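PDB 7DRG: PA0821 from Pseudomonas aeruginosa, which is probably a type VI secretion immunity protein (antitoxin) that protects the bacterium against a putative VRR-NUC domain-containing effector of the PAAR2 cluster. Local coordinates for residues B[197-202]-B[317-322]; B[227-232]-B[328-333]; B[302-307]-B[323-328]. One frame throughout, in Å; residues are numbered along the deposited sequence.

Interaction 1 (B[197-202]-B[317-322])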
loop_
_atom_site.group_PDB
_atom_site.type_symbol
_atom_site.label_atom_id
_atom_site.label_comp_id
_atom_site.label_asym_id
_atom_site.label_seq_id
_atom_site.Cartn_x
_atom_site.Cartn_y
_atom_site.Cartn_z
ATOM N N SER B 197 -5.669 4.230 5.951
ATOM C CA SER B 197 -4.518 4.986 5.465
ATOM C C SER B 197 -3.253 4.586 6.209
ATOM O O SER B 197 -2.192 4.414 5.598
ATOM C CB SER B 197 -4.769 6.486 5.613
ATOM O OG SER B 197 -5.950 6.886 4.934
ATOM N N GLU B 198 -3.351 4.435 7.532
ATOM C CA GLU B 198 -2.209 3.990 8.322
ATOM C C GLU B 198 -1.775 2.578 7.929
ATOM O O GLU B 198 -0.577 2.292 7.823
ATOM C CB GLU B 198 -2.565 4.070 9.808
ATOM C CG GLU B 198 -1.456 3.642 10.742
ATOM C CD GLU B 198 -1.852 3.794 12.198
ATOM O OE1 GLU B 198 -2.892 3.238 12.606
ATOM O OE2 GLU B 198 -1.126 4.488 12.938
ATOM N N ALA B 199 -2.737 1.685 7.677
ATOM C CA ALA B 199 -2.393 0.312 7.315
ATOM C C ALA B 199 -1.681 0.257 5.966
ATOM O O ALA B 199 -0.721 -0.504 5.788
ATOM C CB ALA B 199 -3.656 -0.549 7.297
ATOM N N PHE B 200 -2.136 1.067 5.010
ATOM C CA PHE B 200 -1.501 1.123 3.698
ATOM C C PHE B 200 -0.071 1.635 3.809
ATOM O O PHE B 200 0.852 1.088 3.193
ATOM C CB PHE B 200 -2.347 2.013 2.787
ATOM C CG PHE B 200 -1.703 2.368 1.481
ATOM C CD1 PHE B 200 -1.245 1.388 0.618
ATOM C CD2 PHE B 200 -1.609 3.693 1.094
ATOM C CE1 PHE B 200 -0.679 1.725 -0.604
ATOM C CE2 PHE B 200 -1.043 4.038 -0.119
ATOM C CZ PHE B 200 -0.572 3.053 -0.968
HETATM N N MSE B 201 0.132 2.664 4.617
HETATM C CA MSE B 201 1.456 3.221 4.835
HETATM C C MSE B 201 2.387 2.244 5.558
HETATM O O MSE B 201 3.572 2.154 5.231
HETATM C CB MSE B 201 1.324 4.528 5.613
HETATM C CG MSE B 201 0.812 5.680 4.772
HETATM SE SE MSE B 201 2.034 6.016 3.290
HETATM C CE MSE B 201 0.757 6.214 1.886
ATOM N N ALA B 202 1.838 1.509 6.528
ATOM C CA ALA B 202 2.645 0.592 7.328
ATOM C C ALA B 202 3.338 -0.443 6.456
ATOM O O ALA B 202 4.500 -0.791 6.695
ATOM C CB ALA B 202 1.770 -0.101 8.369
ATOM N N LEU B 317 -8.575 -1.777 4.109
ATOM C CA LEU B 317 -7.417 -2.394 4.742
ATOM C C LEU B 317 -7.407 -2.114 6.243
ATOM O O LEU B 317 -7.629 -0.977 6.673
ATOM C CB LEU B 317 -6.142 -1.853 4.100
ATOM C CG LEU B 317 -4.924 -2.767 4.043
ATOM C CD1 LEU B 317 -5.176 -3.893 3.055
ATOM C CD2 LEU B 317 -3.685 -1.973 3.660
ATOM N N ARG B 318 -7.164 -3.155 7.042
ATOM C CA ARG B 318 -7.045 -3.014 8.492
ATOM C C ARG B 318 -6.005 -3.997 9.005
ATOM O O ARG B 318 -6.013 -5.167 8.616
ATOM C CB ARG B 318 -8.366 -3.296 9.216
ATOM C CG ARG B 318 -9.566 -2.510 8.734
ATOM C CD ARG B 318 -9.685 -1.184 9.454
ATOM N NE ARG B 318 -10.918 -0.504 9.069
ATOM C CZ ARG B 318 -11.425 0.547 9.699
ATOM N NH1 ARG B 318 -10.816 1.046 10.768
ATOM N NH2 ARG B 318 -12.553 1.095 9.265
ATOM N N LEU B 319 -5.139 -3.537 9.907
ATOM C CA LEU B 319 -4.143 -4.424 10.507
ATOM C C LEU B 319 -4.781 -5.140 11.689
ATOM O O LEU B 319 -4.725 -4.681 12.832
ATOM C CB LEU B 319 -2.901 -3.646 10.919
ATOM C CG LEU B 319 -2.033 -3.146 9.770
ATOM C CD1 LEU B 319 -0.919 -2.274 10.346
ATOM C CD2 LEU B 319 -1.462 -4.304 8.979
ATOM N N VAL B 320 -5.391 -6.288 11.405
ATOM C CA VAL B 320 -6.045 -7.118 12.404
ATOM C C VAL B 320 -5.457 -8.521 12.336
ATOM O O VAL B 320 -4.905 -8.944 11.316
ATOM C CB VAL B 320 -7.575 -7.171 12.202
ATOM C CG1 VAL B 320 -8.174 -5.772 12.247
ATOM C CG2 VAL B 320 -7.908 -7.862 10.879
ATOM N N GLY B 321 -5.597 -9.246 13.444
ATOM C CA GLY B 321 -5.244 -10.652 13.521
ATOM C C GLY B 321 -3.868 -11.017 13.003
ATOM O O GLY B 321 -2.856 -10.519 13.503
ATOM N N TRP B 322 -3.830 -11.889 11.992
ATOM C CA TRP B 322 -2.559 -12.372 11.459
ATOM C C TRP B 322 -1.692 -11.225 10.958
ATOM O O TRP B 322 -0.469 -11.236 11.140
ATOM C CB TRP B 322 -2.828 -13.372 10.332
ATOM C CG TRP B 322 -1.606 -13.876 9.618
ATOM C CD1 TRP B 322 -0.887 -14.997 9.917
ATOM C CD2 TRP B 322 -0.972 -13.287 8.471
ATOM N NE1 TRP B 322 0.157 -15.140 9.035
ATOM C CE2 TRP B 322 0.125 -14.107 8.135
ATOM C CE3 TRP B 322 -1.227 -12.151 7.698
ATOM C CZ2 TRP B 322 0.966 -13.826 7.055
ATOM C CZ3 TRP B 322 -0.388 -11.873 6.629
ATOM C CH2 TRP B 322 0.695 -12.703 6.321
#
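A199 and A202, one helical turn apart, face L317 and L319, and the contact between 197-202 and 317-322 rests on the apolar atoms of these four residues, with F200 contributing its backbone N and CB. The CA atoms of A199 and R318 are 5.8 Å apart, a close approach permitted by the small alanine side chain. A199 CB fits between the two leucines, 3.9 Å from L317 CD2 and equally far from L319 CG. The same L317 methyl also reaches the helix backbone, with CD2 3.7 Å from F200 N. Further along the helix, L319 CD1 lies 4.0 Å from A202 CB. In L319, CG stands anti to the carbonyl carbon (chi1 -71°), which sets the branch point over A199 CB, and CD1 continues from there to A202.

Polar groups are dealt with away from this apolar seam. R318, whose CB points away from the helix, forms salt bridges with E195 and D192, which tie the loop to an earlier turn of helix 191-204; E316, its near neighbour in the chain, shares the charge. E198 turns its carboxylate to H309, which also accepts the backbone N-H of L319 through ND1. From the second subunit, A199 packs on F200, and W322 on both L317 and L319.

Geometrically, L319 is the centre of an inverse gamma turn, closed by a weak V320 N to R318 O bond of 3.1 Å. The arrangement is a helix-to-loop apolar contact at the subunit interface, where the turn leads the chain into helix 321-328.

Interaction 2 (B[227-232]-B[328-333])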
loop_
_atom_site.group_PDB
_atom_site.type_symbol
_atom_site.label_atom_id
_atom_site.label_comp_id
_atom_site.label_asym_id
_atom_site.label_seq_id
_atom_site.Cartn_x
_atom_site.Cartn_y
_atom_site.Cartn_z
ATOM N N ILE B 227 8.224 -5.807 24.824
ATOM C CA ILE B 227 8.046 -4.541 24.121
ATOM C C ILE B 227 7.333 -4.765 22.794
ATOM O O ILE B 227 7.402 -5.840 22.189
ATOM C CB ILE B 227 9.380 -3.801 23.869
ATOM C CG1 ILE B 227 10.317 -4.644 22.997
ATOM C CG2 ILE B 227 10.036 -3.405 25.185
ATOM C CD1 ILE B 227 11.566 -3.903 22.577
ATOM N N LYS B 228 6.652 -3.714 22.338
ATOM C CA LYS B 228 5.936 -3.767 21.070
ATOM C C LYS B 228 6.883 -3.638 19.887
ATOM O O LYS B 228 6.789 -4.399 18.916
ATOM C CB LYS B 228 4.891 -2.653 21.030
ATOM C CG LYS B 228 4.123 -2.549 19.718
ATOM C CD LYS B 228 3.463 -1.182 19.651
ATOM C CE LYS B 228 2.839 -0.909 18.298
ATOM N NZ LYS B 228 2.323 0.492 18.236
ATOM N N THR B 229 7.788 -2.668 19.938
ATOM C CA THR B 229 8.580 -2.343 18.764
ATOM C C THR B 229 9.784 -1.515 19.179
ATOM O O THR B 229 9.787 -0.863 20.228
ATOM C CB THR B 229 7.758 -1.565 17.727
ATOM O OG1 THR B 229 8.543 -1.362 16.547
ATOM C CG2 THR B 229 7.352 -0.201 18.284
ATOM N N VAL B 230 10.802 -1.560 18.333
ATOM C CA VAL B 230 11.868 -0.572 18.367
ATOM C C VAL B 230 11.517 0.536 17.379
ATOM O O VAL B 230 10.698 0.360 16.473
ATOM C CB VAL B 230 13.239 -1.204 18.044
ATOM C CG1 VAL B 230 13.447 -2.473 18.858
ATOM C CG2 VAL B 230 13.354 -1.502 16.546
ATOM N N SER B 231 12.124 1.700 17.564
ATOM C CA SER B 231 12.025 2.771 16.579
ATOM C C SER B 231 13.271 3.630 16.730
ATOM O O SER B 231 14.299 3.153 17.218
ATOM C CB SER B 231 10.718 3.565 16.748
ATOM O OG SER B 231 10.483 4.349 15.585
ATOM N N TRP B 232 13.192 4.892 16.299
ATOM C CA TRP B 232 14.344 5.783 16.437
ATOM C C TRP B 232 14.793 5.870 17.890
ATOM O O TRP B 232 15.990 5.784 18.193
ATOM C CB TRP B 232 14.012 7.174 15.890
ATOM C CG TRP B 232 15.178 8.120 15.966
ATOM C CD1 TRP B 232 16.461 7.877 15.553
ATOM C CD2 TRP B 232 15.172 9.458 16.484
ATOM N NE1 TRP B 232 17.250 8.978 15.789
ATOM C CE2 TRP B 232 16.486 9.963 16.356
ATOM C CE3 TRP B 232 14.184 10.279 17.032
ATOM C CZ2 TRP B 232 16.833 11.255 16.754
ATOM C CZ3 TRP B 232 14.531 11.559 17.436
ATOM C CH2 TRP B 232 15.837 12.035 17.303
ATOM N N LEU B 328 4.495 -6.963 13.654
ATOM C CA LEU B 328 5.469 -6.977 14.744
ATOM C C LEU B 328 6.831 -7.479 14.284
ATOM O O LEU B 328 7.864 -7.080 14.842
ATOM C CB LEU B 328 4.963 -7.857 15.886
ATOM C CG LEU B 328 3.720 -7.381 16.636
ATOM C CD1 LEU B 328 3.262 -8.444 17.628
ATOM C CD2 LEU B 328 4.026 -6.076 17.354
ATOM N N LYS B 329 6.849 -8.355 13.279
ATOM C CA LYS B 329 8.057 -9.014 12.798
ATOM C C LYS B 329 8.692 -8.311 11.606
ATOM O O LYS B 329 9.628 -8.859 11.015
ATOM C CB LYS B 329 7.758 -10.463 12.400
ATOM C CG LYS B 329 6.963 -11.303 13.386
ATOM C CD LYS B 329 6.675 -12.672 12.751
ATOM C CE LYS B 329 5.508 -13.400 13.400
ATOM N NZ LYS B 329 5.840 -13.901 14.763
ATOM N N ARG B 330 8.221 -7.115 11.245
ATOM C CA ARG B 330 8.585 -6.520 9.960
ATOM C C ARG B 330 10.075 -6.226 9.817
ATOM O O ARG B 330 10.564 -6.134 8.685
ATOM C CB ARG B 330 7.785 -5.238 9.731
ATOM C CG ARG B 330 8.144 -4.137 10.698
ATOM C CD ARG B 330 7.062 -3.066 10.812
ATOM N NE ARG B 330 7.577 -2.011 11.681
ATOM C CZ ARG B 330 7.689 -2.120 13.002
ATOM N NH1 ARG B 330 7.273 -3.217 13.626
ATOM N NH2 ARG B 330 8.229 -1.128 13.702
ATOM N N LEU B 331 10.808 -6.082 10.913
ATOM C CA LEU B 331 12.225 -5.759 10.845
ATOM C C LEU B 331 13.137 -6.976 10.981
ATOM O O LEU B 331 14.363 -6.830 10.878
ATOM C CB LEU B 331 12.566 -4.729 11.929
ATOM C CG LEU B 331 11.848 -3.376 11.856
ATOM C CD1 LEU B 331 12.029 -2.579 13.155
ATOM C CD2 LEU B 331 12.375 -2.581 10.684
ATOM N N ASP B 332 12.578 -8.165 11.212
ATOM C CA ASP B 332 13.388 -9.354 11.463
ATOM C C ASP B 332 14.226 -9.732 10.246
ATOM O O ASP B 332 13.770 -9.644 9.103
ATOM C CB ASP B 332 12.494 -10.537 11.841
ATOM C CG ASP B 332 11.931 -10.432 13.242
ATOM O OD1 ASP B 332 12.319 -9.504 13.983
ATOM O OD2 ASP B 332 11.102 -11.294 13.604
ATOM N N VAL B 333 15.459 -10.173 10.508
ATOM C CA VAL B 333 16.375 -10.685 9.494
ATOM C C VAL B 333 17.015 -11.963 10.028
ATOM O O VAL B 333 16.915 -12.285 11.212
ATOM C CB VAL B 333 17.461 -9.657 9.105
ATOM C CG1 VAL B 333 16.841 -8.395 8.520
ATOM C CG2 VAL B 333 18.330 -9.326 10.303
HETATM O O HOH W 1 7.879 -4.615 16.245
HETATM O O HOH W 2 9.787 1.361 13.854
#
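T229 and L328 bring the two backbones to 6.9 Å between CA atoms, and the end-to-end CA directions of the touching parts, 228 to 230 and 328 to 331, are only 18° apart, the second including most of a type I turn from K329 to D332. R330 carries the polar contact. Its NH2 donates to T229 OG1 at 2.9 Å in a nearly straight bond (178°), with the oxygen in the guanidinium plane. T229 OG1, anti to its own backbone N (chi1 -175°), in turn donates a hydrogen bond to V230 O at 2.8 Å, so the hydroxyl serves as both acceptor and donor. Two waters extend the network: water 1 accepts from R330 NH1 and donates to K228 O and L328 O, while water 2 accepts from NH2 at 2.9 Å and donates to V230 O. NE is bound to P206 O and NH1 also to W327 O, so all three guanidinium nitrogens have acceptors, which should hold its rotation. R330 also packs on L317 of the second subunit.

L331 CD1 touches V230 CG2 at 3.8 Å and also lies over one guanidinium face, 4.1 Å above the plane and toward its rim. Separately, the L328 CD2 methyl packs 3.6 Å from the backbone carbonyl K228 O.

The contact joins the approach to strand 233-237 with the link between helices 321-328 and 338-348; around it, T229 packs on Y179 of strand 177-180 and L331 on N294 of helix 288-297.

Interaction 3 (B[302-307]-B[323-328]); sequences YETIGS and AADQWL
T304 and D325 meet through a short hydrogen bond: T304 OG1 donates to D325 OD1 at 2.7 Å, reaching the syn side of that oxygen 23° out of the carboxylate plane. D325 extends from the helix to make this bond. OD1 also accepts from water 4 at 2.7 Å; that water takes the I305 N-H and donates to G306 O, tying the carboxylate to the loop backbone.

T304 OG1, which stands anti to its own backbone N, is an acceptor as well, from G306 N at 3.2 Å with an N-H...O angle of 171°. This makes an ST turn in the loop between helices 288-297 and 321-328, and the same hydroxyl grips both the turn and the helix carboxylate. Water 3 forms a separate bridge, donating to E303 O and D325 O.

On the buried side, L328 sends its two methyls to different partners. CD1 lies 3.7 Å from T304 CA, near the carbonyls of Y302 and E303, whereas CD2 meets I305 CD1 at 3.9 Å. I305 holds CG1 between its backbone N and carbonyl carbon (chi1 59°), and CD1 extends from there to the leucine. A324 CB packs at 3.4 Å against G306 O, and W327, on the same helix, packs on L319 of the second subunit.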
loop_
_atom_site.group_PDB
_atom_site.type_symbol
_atom_site.label_atom_id
_atom_site.label_comp_id
_atom_site.label_asym_id
_atom_site.label_seq_id
_atom_site.Cartn_x
_atom_site.Cartn_y
_atom_site.Cartn_z
ATOM N N TYR B 302 6.867 -8.661 22.188
ATOM C CA TYR B 302 5.598 -9.368 22.299
ATOM C C TYR B 302 5.414 -10.299 21.106
ATOM O O TYR B 302 5.704 -9.934 19.965
ATOM C CB TYR B 302 4.425 -8.383 22.362
ATOM C CG TYR B 302 4.297 -7.591 23.645
ATOM C CD1 TYR B 302 3.862 -8.192 24.822
ATOM C CD2 TYR B 302 4.579 -6.234 23.671
ATOM C CE1 TYR B 302 3.738 -7.466 25.999
ATOM C CE2 TYR B 302 4.454 -5.500 24.836
ATOM C CZ TYR B 302 4.031 -6.118 25.994
ATOM O OH TYR B 302 3.909 -5.378 27.151
ATOM N N GLU B 303 4.944 -11.520 21.377
ATOM C CA GLU B 303 4.630 -12.435 20.286
ATOM C C GLU B 303 3.371 -12.001 19.554
ATOM O O GLU B 303 3.242 -12.224 18.343
ATOM C CB GLU B 303 4.471 -13.854 20.825
ATOM C CG GLU B 303 5.632 -14.306 21.692
ATOM C CD GLU B 303 5.489 -15.740 22.162
ATOM O OE1 GLU B 303 5.443 -15.960 23.392
ATOM O OE2 GLU B 303 5.422 -16.643 21.302
ATOM N N THR B 304 2.437 -11.388 20.275
ATOM C CA THR B 304 1.233 -10.812 19.702
ATOM C C THR B 304 0.774 -9.684 20.617
ATOM O O THR B 304 0.999 -9.725 21.830
ATOM C CB THR B 304 0.129 -11.864 19.545
ATOM O OG1 THR B 304 -1.046 -11.249 19.006
ATOM C CG2 THR B 304 -0.201 -12.497 20.892
ATOM N N ILE B 305 0.154 -8.663 20.025
ATOM C CA ILE B 305 -0.501 -7.612 20.792
ATOM C C ILE B 305 -1.978 -7.501 20.448
ATOM O O ILE B 305 -2.624 -6.510 20.800
ATOM C CB ILE B 305 0.204 -6.250 20.622
ATOM C CG1 ILE B 305 0.225 -5.820 19.152
ATOM C CG2 ILE B 305 1.625 -6.293 21.188
ATOM C CD1 ILE B 305 0.863 -4.453 18.945
ATOM N N GLY B 306 -2.525 -8.499 19.786
ATOM C CA GLY B 306 -3.867 -8.384 19.278
ATOM C C GLY B 306 -3.908 -7.500 18.048
ATOM O O GLY B 306 -2.887 -7.146 17.454
ATOM N N SER B 307 -5.123 -7.130 17.671
ATOM C CA SER B 307 -5.298 -6.302 16.488
ATOM C C SER B 307 -4.843 -4.870 16.755
ATOM O O SER B 307 -5.009 -4.337 17.857
ATOM C CB SER B 307 -6.756 -6.333 16.042
ATOM O OG SER B 307 -7.096 -7.649 15.635
ATOM N N ALA B 323 -2.307 -10.221 10.328
ATOM C CA ALA B 323 -1.528 -9.134 9.744
ATOM C C ALA B 323 -0.874 -8.286 10.827
ATOM O O ALA B 323 0.246 -7.795 10.646
ATOM C CB ALA B 323 -2.407 -8.271 8.840
ATOM N N ALA B 324 -1.560 -8.097 11.956
ATOM C CA ALA B 324 -0.951 -7.379 13.075
ATOM C C ALA B 324 0.241 -8.147 13.634
ATOM O O ALA B 324 1.301 -7.561 13.894
ATOM C CB ALA B 324 -1.989 -7.126 14.169
ATOM N N ASP B 325 0.092 -9.464 13.806
ATOM C CA ASP B 325 1.210 -10.284 14.259
ATOM C C ASP B 325 2.388 -10.189 13.298
ATOM O O ASP B 325 3.547 -10.142 13.728
ATOM C CB ASP B 325 0.766 -11.742 14.414
ATOM C CG ASP B 325 -0.170 -11.954 15.595
ATOM O OD1 ASP B 325 -0.398 -11.003 16.373
ATOM O OD2 ASP B 325 -0.676 -13.086 15.747
ATOM N N GLN B 326 2.112 -10.165 11.989
ATOM C CA GLN B 326 3.191 -10.047 11.015
ATOM C C GLN B 326 3.857 -8.680 11.086
ATOM O O GLN B 326 5.080 -8.571 10.929
ATOM C CB GLN B 326 2.660 -10.323 9.607
ATOM C CG GLN B 326 2.306 -11.775 9.372
ATOM C CD GLN B 326 3.506 -12.695 9.486
ATOM O OE1 GLN B 326 3.461 -13.707 10.185
ATOM N NE2 GLN B 326 4.591 -12.347 8.798
ATOM N N TRP B 327 3.073 -7.628 11.329
ATOM C CA TRP B 327 3.653 -6.293 11.454
ATOM C C TRP B 327 4.719 -6.247 12.547
ATOM O O TRP B 327 5.749 -5.578 12.394
ATOM C CB TRP B 327 2.557 -5.260 11.733
ATOM C CG TRP B 327 3.135 -3.878 11.860
ATOM C CD1 TRP B 327 3.412 -3.014 10.840
ATOM C CD2 TRP B 327 3.558 -3.226 13.064
ATOM N NE1 TRP B 327 3.961 -1.860 11.329
ATOM C CE2 TRP B 327 4.061 -1.959 12.694
ATOM C CE3 TRP B 327 3.552 -3.583 14.417
ATOM C CZ2 TRP B 327 4.563 -1.049 13.631
ATOM C CZ3 TRP B 327 4.051 -2.675 15.349
ATOM C CH2 TRP B 327 4.547 -1.424 14.945
ATOM N N LEU B 328 4.495 -6.963 13.654
ATOM C CA LEU B 328 5.469 -6.977 14.744
ATOM C C LEU B 328 6.831 -7.479 14.284
ATOM O O LEU B 328 7.864 -7.080 14.842
ATOM C CB LEU B 328 4.963 -7.857 15.886
ATOM C CG LEU B 328 3.720 -7.381 16.636
ATOM C CD1 LEU B 328 3.262 -8.444 17.628
ATOM C CD2 LEU B 328 4.026 -6.076 17.354
HETATM O O HOH W 3 4.623 -11.662 15.960
HETATM O O HOH W 4 -0.398 -8.443 17.224
#

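Overall arrangement
Followed from the N terminus, the chain passes 197-202 on helix 191-204, then 227-232 before strand 233-237, then 302-307, and returns through 317-322, 323-328 and 328-333. Interaction 1 closes a loop of 114 intervening residues and interaction 2 one of 95; their segments alternate, so the two cross. Interaction 3 spans just 15 residues, is nested inside the loop closed by interaction 2 and crosses interaction 1. Helix 191-204, the lead-in to strand 233-237 and the 302-307 loop thus all meet the 317-333 region around helix 321-328; L328 belongs to interactions 2 and 3. Probable hydrogen bonds, G321 N with S307 OG and Y302 N with I227 O, connect the contacts. All three touch the second subunit.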